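Local coordinates for protein glyoxalase-related enzyme (Fulvimarina pelagi, PDB 3BQX) that is of unknown function but belongs to the vicinal oxygen chelate (VOC) superfamily and is related to the glyoxalases, at residues L11-D15 / D115-H119; R21-F27 / R89-G95. All blocks are in the same frame, centred on the assembly; numbering follows the deposited sequence.

Both contacts join the two beta-alpha-beta-beta-beta modules of the VOC fold and use consecutive elements of the first: strand 8-13 of interaction 1 leads into helix 16-26 of interaction 2, and interaction 2 is nested along the chain within the loop closed by interaction 1. Their chemistry differs. Interaction 1 is largely buried and polar, a beta turn fixed to the end of strand 8-13 by hydrogen bonds. Interaction 2, partly buried, packs two helix ends through glycine, alanine, leucine and phenylalanine, with waters along its exposed side. Their centres lie about 12 Å apart and they touch, Phe22 packing on Asp115 and Pro116, and Asp115 OD2 hydrogen-bonded to Tyr23 OH (2.6 Å).

Interaction 1: residues L11-D15 / D115-H119; sequences LGIGD and DPDGH
A beta hairpin turn of the second VOC module, between strands 109-114 and 120-125, docks on the end of strand 8-13 of the first. Asp115 to Gly118 form a type I turn, closed by Gly118 N to Asp115 O (2.9 Å). Asp115 (chi1 p) makes an Asx turn, its OD1 accepting from Asp117 N (2.8 Å) and from His119 N (3.0 Å), while OD2 is hydrogen-bonded to Tyr23 OH. Leu11 to Ile13 are extended, with Ile13 CA 5.8 Å from Asp117 CA and Leu11 CA 7.7 Å from His119 CA. Leu11 pairs antiparallel with a strand of the second subunit and packs on its Met71. His119 (m, chi2 -62°) sends NE2 to Gly12 O (2.9 Å, nearly linear), and Leu11 CB lies over its ring face, 4.0 Å from the centroid (CH-pi). Asp117 (m, chi2 -83°) accepts from Gly14 N at OD1 (2.7 Å); water 1 donates to its OD2 (2.7 Å) and to Asp15 O (2.8 Å). Asp15 is the N-cap of helix 16-26, its OD2 accepting from Ala18 N. Because NE2 of His119 donates, it carries a proton, and both direct hydrogen bonds join side chains of 115-119 to the backbone of 11-15.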
# COMPACT_ATOMS: atom_id res chain seq x y z
N LEU A 11 4.40 2.81 5.69
CA LEU A 11 5.10 1.62 6.16
C LEU A 11 5.81 1.97 7.45
O LEU A 11 6.50 2.99 7.52
CB LEU A 11 6.13 1.15 5.14
CG LEU A 11 5.58 0.85 3.75
CD1 LEU A 11 6.73 0.47 2.81
CD2 LEU A 11 4.56 -0.28 3.85
N GLY A 12 5.65 1.13 8.47
CA GLY A 12 6.33 1.36 9.74
C GLY A 12 7.75 0.83 9.61
O GLY A 12 7.95 -0.29 9.15
N ILE A 13 8.73 1.64 10.00
CA ILE A 13 10.13 1.25 9.90
C ILE A 13 10.89 1.44 11.21
O ILE A 13 10.42 2.13 12.11
CB ILE A 13 10.83 2.05 8.78
CG1 ILE A 13 10.79 3.54 9.11
CG2 ILE A 13 10.14 1.78 7.44
CD1 ILE A 13 11.74 4.38 8.28
N GLY A 14 12.08 0.85 11.29
CA GLY A 14 12.87 0.97 12.51
C GLY A 14 14.01 1.96 12.42
O GLY A 14 14.39 2.55 13.43
N ASP A 15 14.55 2.16 11.22
CA ASP A 15 15.67 3.08 11.03
C ASP A 15 15.55 3.85 9.72
O ASP A 15 15.54 3.26 8.65
CB ASP A 15 16.98 2.29 11.04
CG ASP A 15 18.20 3.18 11.00
OD1 ASP A 15 18.53 3.78 12.04
OD2 ASP A 15 18.82 3.29 9.92
N ASP A 115 12.14 -4.99 1.87
CA ASP A 115 12.95 -3.86 2.28
C ASP A 115 13.60 -4.20 3.63
O ASP A 115 13.33 -5.27 4.19
CB ASP A 115 12.12 -2.55 2.28
CG ASP A 115 11.21 -2.37 3.49
OD1 ASP A 115 11.16 -3.21 4.41
OD2 ASP A 115 10.52 -1.33 3.50
N PRO A 116 14.47 -3.32 4.16
CA PRO A 116 15.13 -3.59 5.44
C PRO A 116 14.25 -3.95 6.62
O PRO A 116 14.70 -4.61 7.56
CB PRO A 116 15.90 -2.30 5.70
CG PRO A 116 16.22 -1.81 4.34
CD PRO A 116 14.92 -2.05 3.59
N ASP A 117 12.99 -3.51 6.57
CA ASP A 117 12.06 -3.77 7.66
C ASP A 117 11.16 -4.97 7.40
O ASP A 117 10.26 -5.25 8.18
CB ASP A 117 11.24 -2.51 7.93
CG ASP A 117 12.10 -1.36 8.42
OD1 ASP A 117 12.39 -1.32 9.63
OD2 ASP A 117 12.51 -0.52 7.59
N GLY A 118 11.39 -5.66 6.29
CA GLY A 118 10.60 -6.83 5.96
C GLY A 118 9.42 -6.62 5.04
O GLY A 118 8.75 -7.58 4.67
N HIS A 119 9.14 -5.37 4.66
CA HIS A 119 8.01 -5.13 3.76
C HIS A 119 8.33 -5.70 2.39
O HIS A 119 9.33 -5.35 1.77
CB HIS A 119 7.72 -3.63 3.68
CG HIS A 119 7.38 -3.02 4.99
ND1 HIS A 119 6.27 -3.41 5.72
CD2 HIS A 119 8.01 -2.08 5.73
CE1 HIS A 119 6.24 -2.73 6.86
NE2 HIS A 119 7.28 -1.92 6.89
O HOH W 1 14.66 0.64 8.73

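Interaction 2: residues R21-F27 / R89-G95; sequences RFYGEGF and RLVAAGG
Glycine at the closest point lets two helix ends pack in direct backbone contact: Gly26 CA is 4.2 Å from Leu90 CA and 3.7 Å from Arg89 O. A CB on Gly26 would clash with Phe22 O and crowd Ala93 and Leu90. Helix 16-26 widens into a pi-type turn at 22-26, with Phe27 N donating to Phe22 O (3.1 Å). Helix 83-92 finishes in a Schellman motif, Gly95 N to Leu90 O (2.8 Å) and Gly94 N to Val91 O (3.1 Å), with Gly94 as C-prime residue at phi/psi 108/2°. Ala93 CB fits against Gly26 N (3.4 Å) and Glu25 C (4.0 Å). Leu90 (m, t) places CD2 over the face of the Phe27 ring (chi1 -92°), 3.7 Å from its centroid, a CH-pi contact. Phe22 (t, chi2 76°) brings CE1 to 3.8 Å from Leu90 CB and 3.7 Å from Gly95 CA.

Extended Arg21 (t, t, t) lays its guanidinium face along Ala93 O and Gly94 N. Water 2 connects Arg21 NE (3.1 Å), Glu25 OE1 (3.0 Å) and Ala92 O (3.1 Å); water 3 donates to Glu25 O (3.1 Å) and Arg89 O (2.7 Å), and water 4 links Gly26 O (2.8 Å) with Arg89 NE (2.8 Å). Helices 16-26 and 83-92 hold equivalent places in the two modules, each between the first two strands of its sheet by sequence, and pack end against end. On the sheet side, Phe27 and Leu90 reach Ile123 of strand 120-125, and Phe27 stacks on Trp29 and meets Trp121 edge-to-face.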
# COMPACT_ATOMS: atom_id res chain seq x y z
N ARG A 21 18.19 4.32 2.40
CA ARG A 21 19.18 3.68 1.54
C ARG A 21 18.50 2.75 0.54
O ARG A 21 18.82 2.76 -0.65
CB ARG A 21 20.18 2.89 2.38
CG ARG A 21 21.22 2.15 1.56
CD ARG A 21 21.94 1.11 2.40
NE ARG A 21 22.83 0.28 1.59
CZ ARG A 21 23.34 -0.88 2.00
NH1 ARG A 21 23.04 -1.35 3.21
NH2 ARG A 21 24.14 -1.58 1.20
N PHE A 22 17.57 1.94 1.03
CA PHE A 22 16.84 1.00 0.19
C PHE A 22 16.04 1.72 -0.90
O PHE A 22 16.16 1.41 -2.08
CB PHE A 22 15.88 0.15 1.03
CG PHE A 22 15.09 -0.85 0.23
CD1 PHE A 22 15.69 -2.02 -0.23
CD2 PHE A 22 13.75 -0.62 -0.08
CE1 PHE A 22 14.97 -2.95 -0.98
CE2 PHE A 22 13.02 -1.55 -0.82
CZ PHE A 22 13.63 -2.72 -1.28
N TYR A 23 15.22 2.69 -0.50
CA TYR A 23 14.40 3.41 -1.47
C TYR A 23 15.19 4.38 -2.33
O TYR A 23 14.87 4.56 -3.51
CB TYR A 23 13.23 4.10 -0.75
CG TYR A 23 12.25 3.08 -0.19
CD1 TYR A 23 11.45 2.33 -1.05
CD2 TYR A 23 12.23 2.78 1.16
CE1 TYR A 23 10.66 1.30 -0.57
CE2 TYR A 23 11.45 1.75 1.66
CZ TYR A 23 10.67 1.00 0.78
OH TYR A 23 9.94 -0.06 1.26
N GLY A 24 16.24 4.96 -1.76
CA GLY A 24 17.06 5.90 -2.52
C GLY A 24 18.09 5.26 -3.43
O GLY A 24 18.10 5.51 -4.63
N GLU A 25 18.96 4.42 -2.85
CA GLU A 25 20.00 3.76 -3.63
C GLU A 25 19.50 2.51 -4.35
O GLU A 25 20.04 2.13 -5.39
CB GLU A 25 21.17 3.39 -2.73
CG GLU A 25 21.91 4.60 -2.16
CD GLU A 25 23.04 4.20 -1.23
OE1 GLU A 25 23.91 3.41 -1.65
OE2 GLU A 25 23.07 4.69 -0.08
N GLY A 26 18.47 1.88 -3.80
CA GLY A 26 17.92 0.69 -4.42
C GLY A 26 16.94 1.02 -5.53
O GLY A 26 17.16 0.67 -6.68
N PHE A 27 15.85 1.71 -5.18
CA PHE A 27 14.85 2.08 -6.18
C PHE A 27 15.20 3.33 -6.98
O PHE A 27 14.69 3.53 -8.08
CB PHE A 27 13.49 2.30 -5.52
CG PHE A 27 12.61 1.07 -5.47
CD1 PHE A 27 12.21 0.54 -4.26
CD2 PHE A 27 12.17 0.47 -6.65
CE1 PHE A 27 11.37 -0.58 -4.21
CE2 PHE A 27 11.33 -0.64 -6.62
CZ PHE A 27 10.93 -1.17 -5.39
N ARG A 89 19.83 -4.36 -7.69
CA ARG A 89 20.07 -3.05 -7.09
C ARG A 89 19.40 -2.95 -5.73
O ARG A 89 19.95 -2.37 -4.79
CB ARG A 89 19.57 -1.93 -8.02
CG ARG A 89 20.33 -1.83 -9.34
CD ARG A 89 20.14 -0.47 -10.00
NE ARG A 89 18.81 -0.28 -10.59
CZ ARG A 89 18.41 -0.84 -11.73
NH1 ARG A 89 19.23 -1.62 -12.41
NH2 ARG A 89 17.19 -0.60 -12.19
N LEU A 90 18.20 -3.53 -5.60
CA LEU A 90 17.49 -3.49 -4.33
C LEU A 90 18.25 -4.31 -3.29
O LEU A 90 18.37 -3.90 -2.13
CB LEU A 90 16.07 -4.04 -4.48
CG LEU A 90 15.11 -3.23 -5.37
CD1 LEU A 90 13.76 -3.93 -5.41
CD2 LEU A 90 14.95 -1.82 -4.81
N VAL A 91 18.74 -5.47 -3.70
CA VAL A 91 19.49 -6.34 -2.79
C VAL A 91 20.77 -5.65 -2.34
O VAL A 91 21.14 -5.69 -1.17
CB VAL A 91 19.85 -7.68 -3.45
CG1 VAL A 91 20.77 -8.49 -2.54
CG2 VAL A 91 18.58 -8.46 -3.75
N ALA A 92 21.44 -5.00 -3.28
CA ALA A 92 22.69 -4.29 -2.99
C ALA A 92 22.45 -3.11 -2.06
O ALA A 92 23.38 -2.64 -1.40
CB ALA A 92 23.32 -3.81 -4.29
N ALA A 93 21.21 -2.63 -2.00
CA ALA A 93 20.86 -1.49 -1.15
C ALA A 93 20.29 -1.91 0.21
O ALA A 93 19.72 -1.08 0.93
CB ALA A 93 19.88 -0.59 -1.88
N GLY A 94 20.43 -3.18 0.56
CA GLY A 94 19.94 -3.65 1.84
C GLY A 94 18.71 -4.54 1.77
O GLY A 94 18.20 -4.97 2.80
N GLY A 95 18.25 -4.82 0.56
CA GLY A 95 17.08 -5.67 0.42
C GLY A 95 17.37 -7.14 0.63
O GLY A 95 18.50 -7.59 0.47
O HOH W 2 23.77 0.44 -1.34
O HOH W 3 21.76 -0.49 -5.37
O HOH W 4 17.02 1.53 -9.35